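Local coordinates for uncharacterized protein YycE (Bacillus subtilis, PDB 1TWU), which is of unknown function but belongs to the vicinal oxygen chelate superfamily and is a putative glyoxalase or fosfomycin resistance protein, at residues K3-S6 with S7-A10; L35-I38 with G39-S42; V89-A92 with A93-K97. All coordinates share one frame; numbering follows the deposited sequence.

In the fold
The three contacts follow one another along the chain, neither nesting nor crossing, and each is local. Contact 1 turns the N-terminal segment back on itself in the loop before strand 12-18, far from the centre of its own chain, and rests on the second subunit. Contact 2 lies in strand 37-44, an outer strand of the first sheet, and ties that strand's bulged start to helix 22-32. Contact 3 is two turns of helix 88-100, packed on the second sheet; its nearest atoms are about 8 Å from contact 2 and about 22 Å from contact 1. Across the dimer, residues 7-9 of contact 1 meet Glu90 and Ile94 of contact 3's helix on the other subunit.

Contact 1 of 3, residues K3-S6 with S7-A10; sequences KRFS and SFQA
Phe5 and Phe8 meet across a tight reversal of the N-terminal chain, a hairpin-like turn in the loop that leads into strand 12-18. The arms 3-6 and 7-10 run nearly antiparallel, and one beta bridge pairs Arg4 with Gln9. The turn is closed by a weak backbone hydrogen bond, Phe5 N to Phe8 O at 3.0 Å, bent to 125°. Both aromatic side chains point the same way, side by side. Their planes are only 13° apart, yet they are slid so far that the rings barely overlap; instead Phe5 CB sits over one face of the Phe8 ring in a CH-pi contact, offset toward the rim. Phe8 CG lies between its backbone N and carbonyl carbon (chi1 55°), which swings the ring back under Phe5, where Phe8 CE1 comes 3.9 Å from Phe5 CG. Phe83 of the second subunit meets both rings edge-to-face, and Ser7 OG hydrogen-bonds to Leu33 O of that subunit, so the turn is part of the dimer interface. The Gln9 side chain bends at chi2 back toward the first arm, its OE1 3.1 Å from Arg4 CG. Further along, Ala10 CB approaches the Phe5 ring obliquely, 3.7 Å from Phe5 CE1.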
loop_
_atom_site.group_PDB
_atom_site.type_symbol
_atom_site.label_atom_id
_atom_site.label_comp_id
_atom_site.label_asym_id
_atom_site.label_seq_id
_atom_site.Cartn_x
_atom_site.Cartn_y
_atom_site.Cartn_z
ATOM N N LYS A 3 11.792 -8.935 7.700
ATOM C CA LYS A 3 11.269 -9.034 6.293
ATOM C C LYS A 3 11.678 -10.311 5.552
ATOM O O LYS A 3 12.144 -10.265 4.390
ATOM C CB LYS A 3 11.695 -7.804 5.473
ATOM C CG LYS A 3 13.215 -7.557 5.404
ATOM C CD LYS A 3 13.528 -6.048 5.551
ATOM C CE LYS A 3 12.830 -5.219 4.472
ATOM N NZ LYS A 3 11.344 -5.339 4.565
ATOM N N ARG A 4 11.503 -11.450 6.218
ATOM C CA ARG A 4 11.811 -12.729 5.604
ATOM C C ARG A 4 10.481 -13.406 5.287
ATOM O O ARG A 4 9.796 -13.893 6.187
ATOM C CB ARG A 4 12.619 -13.607 6.556
ATOM C CG ARG A 4 13.342 -14.743 5.852
ATOM C CD ARG A 4 14.123 -15.582 6.846
ATOM N NE ARG A 4 13.316 -16.663 7.411
ATOM C CZ ARG A 4 13.510 -17.192 8.617
ATOM N NH1 ARG A 4 14.482 -16.735 9.398
ATOM N NH2 ARG A 4 12.739 -18.190 9.040
ATOM N N PHE A 5 10.109 -13.408 4.009
ATOM C CA PHE A 5 8.863 -14.034 3.583
ATOM C C PHE A 5 9.089 -15.532 3.394
ATOM O O PHE A 5 10.230 -15.988 3.295
ATOM C CB PHE A 5 8.369 -13.407 2.271
ATOM C CG PHE A 5 7.899 -11.983 2.414
ATOM C CD1 PHE A 5 8.790 -10.970 2.761
ATOM C CD2 PHE A 5 6.555 -11.661 2.231
ATOM C CE1 PHE A 5 8.346 -9.656 2.930
ATOM C CE2 PHE A 5 6.102 -10.351 2.397
ATOM C CZ PHE A 5 6.998 -9.348 2.747
ATOM N N SER A 6 7.999 -16.292 3.346
ATOM C CA SER A 6 8.077 -17.741 3.174
ATOM C C SER A 6 8.645 -18.146 1.814
ATOM O O SER A 6 9.450 -19.071 1.719
ATOM C CB SER A 6 6.687 -18.364 3.334
ATOM O OG SER A 6 6.123 -18.050 4.592
ATOM N N SER A 7 8.223 -17.443 0.769
ATOM C CA SER A 7 8.657 -17.746 -0.585
ATOM C C SER A 7 9.930 -17.033 -1.027
ATOM O O SER A 7 10.529 -17.410 -2.029
ATOM C CB SER A 7 7.535 -17.410 -1.570
ATOM O OG SER A 7 6.343 -18.101 -1.240
ATOM N N PHE A 8 10.351 -16.010 -0.291
ATOM C CA PHE A 8 11.542 -15.274 -0.696
ATOM C C PHE A 8 12.004 -14.250 0.321
ATOM O O PHE A 8 11.294 -13.919 1.269
ATOM C CB PHE A 8 11.269 -14.563 -2.017
ATOM C CG PHE A 8 10.065 -13.666 -1.972
ATOM C CD1 PHE A 8 10.143 -12.402 -1.401
ATOM C CD2 PHE A 8 8.839 -14.105 -2.463
ATOM C CE1 PHE A 8 9.020 -11.584 -1.320
ATOM C CE2 PHE A 8 7.711 -13.296 -2.386
ATOM C CZ PHE A 8 7.803 -12.034 -1.813
ATOM N N GLN A 9 13.208 -13.742 0.104
ATOM C CA GLN A 9 13.779 -12.738 0.985
ATOM C C GLN A 9 13.586 -11.378 0.321
ATOM O O GLN A 9 14.126 -11.117 -0.756
ATOM C CB GLN A 9 15.273 -13.022 1.209
ATOM C CG GLN A 9 15.999 -12.006 2.099
ATOM C CD GLN A 9 15.402 -11.910 3.495
ATOM O OE1 GLN A 9 15.201 -12.927 4.165
ATOM N NE2 GLN A 9 15.121 -10.684 3.944
ATOM N N ALA A 10 12.794 -10.523 0.959
ATOM C CA ALA A 10 12.541 -9.193 0.422
ATOM C C ALA A 10 13.483 -8.194 1.062
ATOM O O ALA A 10 13.568 -8.105 2.284
ATOM C CB ALA A 10 11.095 -8.783 0.681
#

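Contact 2 of 3, residues L35-I38 with G39-S42; sequences LKRI and GEFS
Arg37 NH1 gives a hydrogen bond of 3.1 Å to Glu40 OE1, part of a salt bridge between residues three apart on strand 37-44. The N-H points well at the oxygen, at 159°, and OE1 lies at the edge of the guanidinium, almost in its plane. The carboxylate is not turned to match: the two planes are 52° apart, and the nitrogen meets OE1 from above the carboxylate plane. The salt bridge therefore rests on one hydrogen bond and is not the flat, two-pronged pairing that arginine and carboxylate can make. The arginine starts out extended, with CG opposite its backbone N, and then bends at chi3 (-55°), which carries the guanidinium along the strand toward residue 40. Arg37 CD also comes close to the same oxygen, Glu40 OE1, at 3.5 Å, while Arg37 CG lies 3.5 Å from Gly39 O. Glu40 comes to meet it with CG lodged between its own N and carbonyl carbon and an extended chain beyond. A second carboxylate, Glu30 of helix 22-32, forms a salt bridge with Arg37 NH2, so the guanidinium is held by two partners and links strand to helix. Between the two charged residues the chain shifts its step. Ile38, whose side chain packs on His60 of strand 59-66, and Gly39 both hydrogen-bond through their backbones to Met51 of strand 47-53. Two residues facing one in this way make a classic beta bulge, here at the start of the hairpin 37-44/47-53 along the edge of the N-terminal sheet.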
loop_
_atom_site.group_PDB
_atom_site.type_symbol
_atom_site.label_atom_id
_atom_site.label_comp_id
_atom_site.label_asym_id
_atom_site.label_seq_id
_atom_site.Cartn_x
_atom_site.Cartn_y
_atom_site.Cartn_z
ATOM N N LEU A 35 6.753 12.829 6.538
ATOM C CA LEU A 35 7.420 11.591 6.174
ATOM C C LEU A 35 8.719 12.082 5.549
ATOM O O LEU A 35 8.745 13.125 4.891
ATOM C CB LEU A 35 6.609 10.803 5.137
ATOM C CG LEU A 35 5.216 10.317 5.551
ATOM C CD1 LEU A 35 4.721 9.311 4.525
ATOM C CD2 LEU A 35 5.275 9.669 6.922
ATOM N N LYS A 36 9.798 11.346 5.765
ATOM C CA LYS A 36 11.084 11.744 5.218
ATOM C C LYS A 36 11.202 11.407 3.736
ATOM O O LYS A 36 10.862 10.298 3.317
ATOM C CB LYS A 36 12.216 11.063 6.008
ATOM C CG LYS A 36 13.584 11.066 5.319
ATOM C CD LYS A 36 14.664 10.445 6.208
ATOM C CE LYS A 36 15.770 9.740 5.403
ATOM N NZ LYS A 36 16.485 10.601 4.409
ATOM N N ARG A 37 11.670 12.370 2.944
ATOM C CA ARG A 37 11.873 12.130 1.518
ATOM C C ARG A 37 13.172 11.326 1.387
ATOM O O ARG A 37 14.263 11.842 1.640
ATOM C CB ARG A 37 12.002 13.441 0.741
ATOM C CG ARG A 37 12.254 13.200 -0.740
ATOM C CD ARG A 37 12.437 14.486 -1.520
ATOM N NE ARG A 37 11.309 15.391 -1.341
ATOM C CZ ARG A 37 11.026 16.392 -2.166
ATOM N NH1 ARG A 37 11.790 16.609 -3.231
ATOM N NH2 ARG A 37 9.993 17.187 -1.916
ATOM N N ILE A 38 13.050 10.062 0.999
ATOM C CA ILE A 38 14.215 9.193 0.883
ATOM C C ILE A 38 14.679 8.985 -0.548
ATOM O O ILE A 38 15.592 8.202 -0.798
ATOM C CB ILE A 38 13.937 7.808 1.520
ATOM C CG1 ILE A 38 12.819 7.088 0.759
ATOM C CG2 ILE A 38 13.556 7.987 2.984
ATOM C CD1 ILE A 38 12.556 5.681 1.230
ATOM N N GLY A 39 14.048 9.688 -1.481
ATOM C CA GLY A 39 14.420 9.562 -2.876
ATOM C C GLY A 39 13.537 10.416 -3.761
ATOM O O GLY A 39 12.459 10.846 -3.351
ATOM N N GLU A 40 14.006 10.675 -4.977
ATOM C CA GLU A 40 13.262 11.473 -5.948
ATOM C C GLU A 40 13.981 11.349 -7.280
ATOM O O GLU A 40 15.150 10.967 -7.333
ATOM C CB GLU A 40 13.228 12.948 -5.540
ATOM C CG GLU A 40 14.541 13.671 -5.818
ATOM C CD GLU A 40 14.523 15.130 -5.405
ATOM O OE1 GLU A 40 14.436 15.408 -4.187
ATOM O OE2 GLU A 40 14.597 16.002 -6.300
ATOM N N PHE A 41 13.278 11.666 -8.355
ATOM C CA PHE A 41 13.866 11.611 -9.682
ATOM C C PHE A 41 13.090 12.532 -10.614
ATOM O O PHE A 41 11.856 12.618 -10.555
ATOM C CB PHE A 41 13.882 10.168 -10.209
ATOM C CG PHE A 41 12.518 9.569 -10.424
ATOM C CD1 PHE A 41 11.875 9.689 -11.653
ATOM C CD2 PHE A 41 11.890 8.848 -9.407
ATOM C CE1 PHE A 41 10.628 9.094 -11.871
ATOM C CE2 PHE A 41 10.642 8.249 -9.613
ATOM C CZ PHE A 41 10.012 8.372 -10.851
ATOM N N SER A 42 13.828 13.238 -11.456
ATOM C CA SER A 42 13.229 14.164 -12.390
ATOM C C SER A 42 13.477 13.678 -13.805
ATOM O O SER A 42 14.576 13.229 -14.131
ATOM C CB SER A 42 13.842 15.549 -12.197
ATOM O OG SER A 42 13.153 16.526 -12.951
#

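Contact 3 of 3, residues V89-A92 with A93-K97; sequences VELA and AITSK
Thr95 folds its hydroxyl back onto the preceding turn of helix 88-100, where OG1 lies 3.0 Å from Leu91 O and 3.2 Å from Ala92 O. Its chi1 of 57° sets OG1 between the backbone N and carbonyl carbon, the rotamer by which a helical threonine reaches carbonyls three and four residues back; the one hydroxyl has two carbonyl oxygens within reach. Leu91 O also accepts Thr95 N in a nearly straight bond of 3.1 Å, at 173°. The same rotamer puts the methyl CG2 opposite the carbonyl carbon, and Thr95 CG2 touches Leu91 CD2 at 4.0 Å. Leu91 reaches this meeting with CG anti to its backbone N (chi1 -166°), the branch leaning along the helix toward Thr95.

Ile94 sends its longer branch away from the preceding turn, while Ile94 CG2 lies 3.1 Å from Leu91 O. The regular alpha-helical ladder continues around these groups: Ala93 N to Val89 O, Ile94 N to Glu90 O and Ser96 N to Ala92 O are each 3.0 Å. Glu90 points off the helix, and its OE1 accepts a hydrogen bond from Gln9 N of the second subunit. At the other end, Lys97 extends fully to Glu31 O of its own chain. The buried side, Leu91, Ile94 and Thr95, lies on Phe130 of strand 127-131, and Leu91 and Thr95 also reach Val118 of strand 117-121, packing the helix against the C-terminal sheet.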
loop_
_atom_site.group_PDB
_atom_site.type_symbol
_atom_site.label_atom_id
_atom_site.label_comp_id
_atom_site.label_asym_id
_atom_site.label_seq_id
_atom_site.Cartn_x
_atom_site.Cartn_y
_atom_site.Cartn_z
ATOM N N VAL A 89 -2.959 11.389 22.041
ATOM C CA VAL A 89 -2.527 12.783 21.958
ATOM C C VAL A 89 -1.808 13.039 20.638
ATOM O O VAL A 89 -2.025 14.070 20.004
ATOM C CB VAL A 89 -1.588 13.162 23.134
ATOM C CG1 VAL A 89 -0.965 14.541 22.901
ATOM C CG2 VAL A 89 -2.376 13.156 24.439
ATOM N N GLU A 90 -0.950 12.107 20.227
ATOM C CA GLU A 90 -0.236 12.257 18.962
ATOM C C GLU A 90 -1.229 12.138 17.814
ATOM O O GLU A 90 -1.146 12.865 16.827
ATOM C CB GLU A 90 0.826 11.178 18.805
ATOM C CG GLU A 90 1.867 11.175 19.879
ATOM C CD GLU A 90 2.903 10.119 19.632
ATOM O OE1 GLU A 90 2.523 9.024 19.161
ATOM O OE2 GLU A 90 4.091 10.376 19.912
ATOM N N LEU A 91 -2.167 11.207 17.944
ATOM C CA LEU A 91 -3.176 11.014 16.914
ATOM C C LEU A 91 -3.916 12.341 16.715
ATOM O O LEU A 91 -3.991 12.857 15.602
ATOM C CB LEU A 91 -4.144 9.900 17.332
ATOM C CG LEU A 91 -5.080 9.299 16.277
ATOM C CD1 LEU A 91 -5.584 7.954 16.769
ATOM C CD2 LEU A 91 -6.238 10.235 15.982
ATOM N N ALA A 92 -4.438 12.904 17.801
ATOM C CA ALA A 92 -5.165 14.169 17.734
ATOM C C ALA A 92 -4.328 15.280 17.104
ATOM O O ALA A 92 -4.836 16.083 16.316
ATOM C CB ALA A 92 -5.612 14.590 19.130
ATOM N N ALA A 93 -3.046 15.322 17.453
ATOM C CA ALA A 93 -2.138 16.339 16.939
ATOM C C ALA A 93 -1.917 16.267 15.435
ATOM O O ALA A 93 -1.986 17.283 14.746
ATOM C CB ALA A 93 -0.800 16.243 17.648
ATOM N N ILE A 94 -1.647 15.073 14.920
ATOM C CA ILE A 94 -1.399 14.939 13.493
ATOM C C ILE A 94 -2.653 15.205 12.659
ATOM O O ILE A 94 -2.606 15.962 11.682
ATOM C CB ILE A 94 -0.797 13.542 13.138
ATOM C CG1 ILE A 94 -0.432 13.506 11.650
ATOM C CG2 ILE A 94 -1.782 12.425 13.458
ATOM C CD1 ILE A 94 0.482 14.644 11.213
ATOM N N THR A 95 -3.775 14.607 13.047
ATOM C CA THR A 95 -5.015 14.805 12.304
ATOM C C THR A 95 -5.450 16.272 12.339
ATOM O O THR A 95 -6.049 16.774 11.386
ATOM C CB THR A 95 -6.156 13.926 12.866
ATOM O OG1 THR A 95 -6.340 14.213 14.255
ATOM C CG2 THR A 95 -5.832 12.446 12.686
ATOM N N SER A 96 -5.139 16.956 13.437
ATOM C CA SER A 96 -5.493 18.359 13.599
ATOM C C SER A 96 -4.651 19.240 12.689
ATOM O O SER A 96 -5.139 20.216 12.121
ATOM C CB SER A 96 -5.288 18.788 15.046
ATOM O OG SER A 96 -5.588 20.159 15.198
ATOM N N LYS A 97 -3.379 18.891 12.561
ATOM C CA LYS A 97 -2.460 19.632 11.709
ATOM C C LYS A 97 -2.890 19.521 10.241
ATOM O O LYS A 97 -2.854 20.498 9.495
ATOM C CB LYS A 97 -1.040 19.079 11.881
ATOM C CG LYS A 97 -0.007 19.713 10.960
ATOM C CD LYS A 97 1.355 19.059 11.116
ATOM C CE LYS A 97 2.357 19.643 10.135
ATOM N NZ LYS A 97 3.704 19.013 10.250
#